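Local structure of inositol 2-dehydrogenase/D-chiro-inositol 3-dehydrogenase (Lactobacillus casei, 4MIY) at residues Lys137-Thr142 with Gly247-Pro252. The protein oxidises myo-inositol and D-chiro-inositol to their keto forms, 2-keto-myo-inositol and 1-keto-D-chiro-inositol, passing the hydride to NAD. Residues are numbered along the deposited sequence; the frame is centred on the assembly and turned at random.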
ATOM      1  N   LYS A 137      15.478  -0.307 -12.459  1.00 15.23           N
ATOM      2  CA  LYS A 137      16.800  -0.641 -12.986  1.00 14.28           C
ATOM      3  C   LYS A 137      17.882   0.217 -12.361  1.00 16.24           C
ATOM      4  O   LYS A 137      18.881  -0.260 -11.957  1.00 17.24           O
ATOM      5  CB  LYS A 137      16.852  -0.526 -14.498  1.00 16.35           C
ATOM      6  CG  LYS A 137      18.286  -0.713 -14.992  1.00 21.64           C
ATOM      7  CD  LYS A 137      18.454  -0.621 -16.417  1.00 19.64           C
ATOM      8  CE  LYS A 137      19.931  -0.828 -16.843  1.00 20.57           C
ATOM      9  NZ  LYS A 137      20.728  -1.754 -16.044  1.00 26.50           N
ATOM     10  N   GLU A 138      17.643   1.509 -12.295  0.74 12.33           N
ATOM     11  CA  GLU A 138      18.589   2.403 -11.678  0.74 16.91           C
ATOM     12  C   GLU A 138      18.858   2.114 -10.235  0.74 16.28           C
ATOM     13  O   GLU A 138      19.970   2.078  -9.835  0.74 17.11           O
ATOM     14  CB  GLU A 138      18.161   3.852 -11.898  0.74 18.72           C
ATOM     15  CG  GLU A 138      18.253   4.249 -13.353  0.74 24.12           C
ATOM     16  CD  GLU A 138      17.816   5.675 -13.598  0.74 33.11           C
ATOM     17  OE1 GLU A 138      17.840   6.450 -12.635  0.74 41.07           O
ATOM     18  OE2 GLU A 138      17.445   6.001 -14.740  0.74 34.38           O
ATOM     19  N   LYS A 139      17.827   1.843  -9.455  1.00 15.86           N
ATOM     20  CA  LYS A 139      18.013   1.439  -8.090  1.00 17.03           C
ATOM     21  C   LYS A 139      18.796   0.140  -7.962  1.00 15.03           C
ATOM     22  O   LYS A 139      19.626   0.030  -7.128  1.00 15.92           O
ATOM     23  CB  LYS A 139      16.662   1.336  -7.381  1.00 16.65           C
ATOM     24  CG  LYS A 139      16.680   1.306  -5.882  1.00 17.73           C
ATOM     25  CD  LYS A 139      17.180   2.573  -5.302  1.00 22.80           C
ATOM     26  CE  LYS A 139      16.913   2.655  -3.852  1.00 26.85           C
ATOM     27  NZ  LYS A 139      17.726   3.711  -3.236  1.00 26.92           N
ATOM     28  N   LEU A 140      18.496  -0.829  -8.796  1.00 14.24           N
ATOM     29  CA  LEU A 140      19.200  -2.090  -8.797  1.00 13.52           C
ATOM     30  C   LEU A 140      20.702  -1.873  -9.037  1.00 16.41           C
ATOM     31  O   LEU A 140      21.514  -2.414  -8.362  1.00 16.88           O
ATOM     32  CB  LEU A 140      18.623  -2.989  -9.873  1.00 14.56           C
ATOM     33  CG  LEU A 140      19.342  -4.310 -10.103  1.00 13.92           C
ATOM     34  CD1 LEU A 140      19.265  -5.144  -8.872  1.00 15.98           C
ATOM     35  CD2 LEU A 140      18.773  -5.030 -11.286  1.00 16.26           C
ATOM     36  N   ASP A 141      21.009  -0.977  -9.941  1.00 16.61           N
ATOM     37  CA  ASP A 141      22.379  -0.712 -10.315  1.00 16.40           C
ATOM     38  C   ASP A 141      23.195   0.006  -9.247  1.00 20.88           C
ATOM     39  O   ASP A 141      24.393   0.045  -9.332  1.00 21.50           O
ATOM     40  CB  ASP A 141      22.426   0.038 -11.636  1.00 17.74           C
ATOM     41  CG  ASP A 141      22.025  -0.816 -12.820  1.00 21.66           C
ATOM     42  OD1 ASP A 141      21.961  -2.032 -12.680  1.00 26.59           O
ATOM     43  OD2 ASP A 141      21.780  -0.259 -13.872  1.00 22.86           O
ATOM     44  N   THR A 142      22.552   0.578  -8.243  1.00 15.80           N
ATOM     45  CA  THR A 142      23.273   1.127  -7.103  1.00 16.30           C
ATOM     46  C   THR A 142      23.943   0.080  -6.221  1.00 19.61           C
ATOM     47  O   THR A 142      24.762   0.401  -5.410  1.00 19.49           O
ATOM     48  CB  THR A 142      22.389   1.992  -6.200  1.00 18.38           C
ATOM     49  OG1 THR A 142      21.411   1.188  -5.547  1.00 17.89           O
ATOM     50  CG2 THR A 142      21.714   3.059  -6.995  1.00 20.88           C
ATOM     51  N   GLY A 247      18.296  -7.921  -0.474  1.00 12.17           N
ATOM     52  CA  GLY A 247      16.995  -7.324  -0.454  1.00 13.41           C
ATOM     53  C   GLY A 247      16.245  -7.578  -1.730  1.00 12.95           C
ATOM     54  O   GLY A 247      16.669  -8.336  -2.534  1.00 12.36           O
ATOM     55  N   GLU A 248      15.110  -6.908  -1.886  1.00 11.48           N
ATOM     56  CA  GLU A 248      14.293  -7.025  -3.072  1.00 10.40           C
ATOM     57  C   GLU A 248      13.833  -5.658  -3.599  1.00 10.33           C
ATOM     58  O   GLU A 248      13.721  -4.730  -2.855  1.00 10.92           O
ATOM     59  CB  GLU A 248      13.039  -7.893  -2.819  1.00 12.64           C
ATOM     60  CG  GLU A 248      13.266  -9.270  -2.272  1.00 11.88           C
ATOM     61  CD  GLU A 248      11.977 -10.086  -2.107  1.00 18.82           C
ATOM     62  OE1 GLU A 248      10.911  -9.544  -2.301  1.00 21.29           O
ATOM     63  OE2 GLU A 248      12.083 -11.264  -1.783  1.00 15.50           O
ATOM     64  N   LEU A 249      13.561  -5.604  -4.888  1.00 11.00           N
ATOM     65  CA  LEU A 249      12.964  -4.442  -5.520  1.00 11.97           C
ATOM     66  C   LEU A 249      11.781  -4.834  -6.348  1.00 11.97           C
ATOM     67  O   LEU A 249      11.831  -5.781  -7.040  1.00 14.00           O
ATOM     68  CB  LEU A 249      13.974  -3.725  -6.432  1.00 12.41           C
ATOM     69  CG  LEU A 249      15.108  -2.971  -5.750  1.00 11.80           C
ATOM     70  CD1 LEU A 249      16.348  -2.775  -6.645  1.00 14.37           C
ATOM     71  CD2 LEU A 249      14.621  -1.664  -5.228  1.00 13.86           C
ATOM     72  N   GLN A 250      10.705  -4.074  -6.262  1.00 10.90           N
ATOM     73  CA  GLN A 250       9.581  -4.321  -7.139  1.00 13.69           C
ATOM     74  C   GLN A 250       8.910  -3.047  -7.632  1.00 14.05           C
ATOM     75  O   GLN A 250       9.017  -2.018  -7.037  1.00 15.11           O
ATOM     76  CB  GLN A 250       8.577  -5.294  -6.523  1.00 19.29           C
ATOM     77  CG  GLN A 250       7.722  -4.766  -5.456  1.00 19.90           C
ATOM     78  CD  GLN A 250       6.749  -5.835  -4.894  1.00 25.05           C
ATOM     79  OE1 GLN A 250       7.160  -6.868  -4.445  1.00 26.48           O
ATOM     80  NE2 GLN A 250       5.486  -5.564  -4.975  1.00 25.73           N
ATOM     81  N   LEU A 251       8.211  -3.163  -8.733  1.00 13.99           N
ATOM     82  CA  LEU A 251       7.465  -2.043  -9.250  1.00 14.37           C
ATOM     83  C   LEU A 251       6.331  -1.677  -8.324  1.00 21.44           C
ATOM     84  O   LEU A 251       5.729  -2.526  -7.754  1.00 26.26           O
ATOM     85  CB  LEU A 251       6.871  -2.387 -10.574  1.00 18.52           C
ATOM     86  CG  LEU A 251       7.840  -2.425 -11.718  1.00 16.20           C
ATOM     87  CD1 LEU A 251       7.054  -2.803 -12.959  1.00 17.10           C
ATOM     88  CD2 LEU A 251       8.457  -1.078 -11.953  1.00 19.93           C
ATOM     89  N   PRO A 252       6.061  -0.385  -8.178  1.00 18.90           N
ATOM     90  CA  PRO A 252       5.031   0.097  -7.292  1.00 27.45           C
ATOM     91  C   PRO A 252       3.653  -0.111  -7.862  1.00 30.34           C
ATOM     92  O   PRO A 252       3.455  -0.529  -8.978  1.00 27.42           O
ATOM     93  CB  PRO A 252       5.310   1.582  -7.242  1.00 26.98           C
ATOM     94  CG  PRO A 252       5.912   1.874  -8.417  1.00 25.85           C
ATOM     95  CD  PRO A 252       6.771   0.730  -8.781  1.00 20.10           C
TER
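L249 reaches from strand 248-250 to the C-terminal part of helix 131-141 and meets K139 and L140 there. The contact is small, with about 120 Å² buried in all. It has no hydrogen bond or salt bridge across it and is made by van der Waals packing. The two methyls of L249 divide the work. L249 CD1 lies against the helix backbone, 3.6 Å from L140 N and also close to L140 CA. It touches the root of the L140 side chain too, with L249 CD1 4.0 Å from L140 CB. L249 CD2 turns to the lysine and sits 3.7 Å from K139 CG. CG of L249 stands anti to its carbonyl carbon (chi1 -71°), and both methyls end up facing the helix.

K139 takes part through its aliphatic root alone. Its side chain crosses that of L249 at about a right angle. The bend at chi2 (65°) sends the ammonium end away from the strand. L140 runs past L249 and packs on V242 of strand 237-244. I145 touches both leucines.

Within 137-142 the side-chain polar bonds tie the end of the segment together. K137 NZ forms a salt bridge with D141 OD2 at 2.8 Å, on the syn side of the carboxylate. The same lysine makes a cation-pi contact with W183. T142 OG1 donates to K139 O at 2.7 Å, in the carbonyl plane. T142 N binds this oxygen as well, giving it two donors.

Strand 248-250 is the outermost strand, within its own chain, at one end of the mixed sheet in the C-terminal alpha/beta domain. It pairs antiparallel with a strand of a second subunit, and L249 packs on L260 of that subunit. The contact thus joins a helix to the sheet just where that sheet continues across a subunit interface. The fit of helix and strand here rests on the L249 methyls packed against the helix backbone at L140, L140 CB and the methylenes of K139.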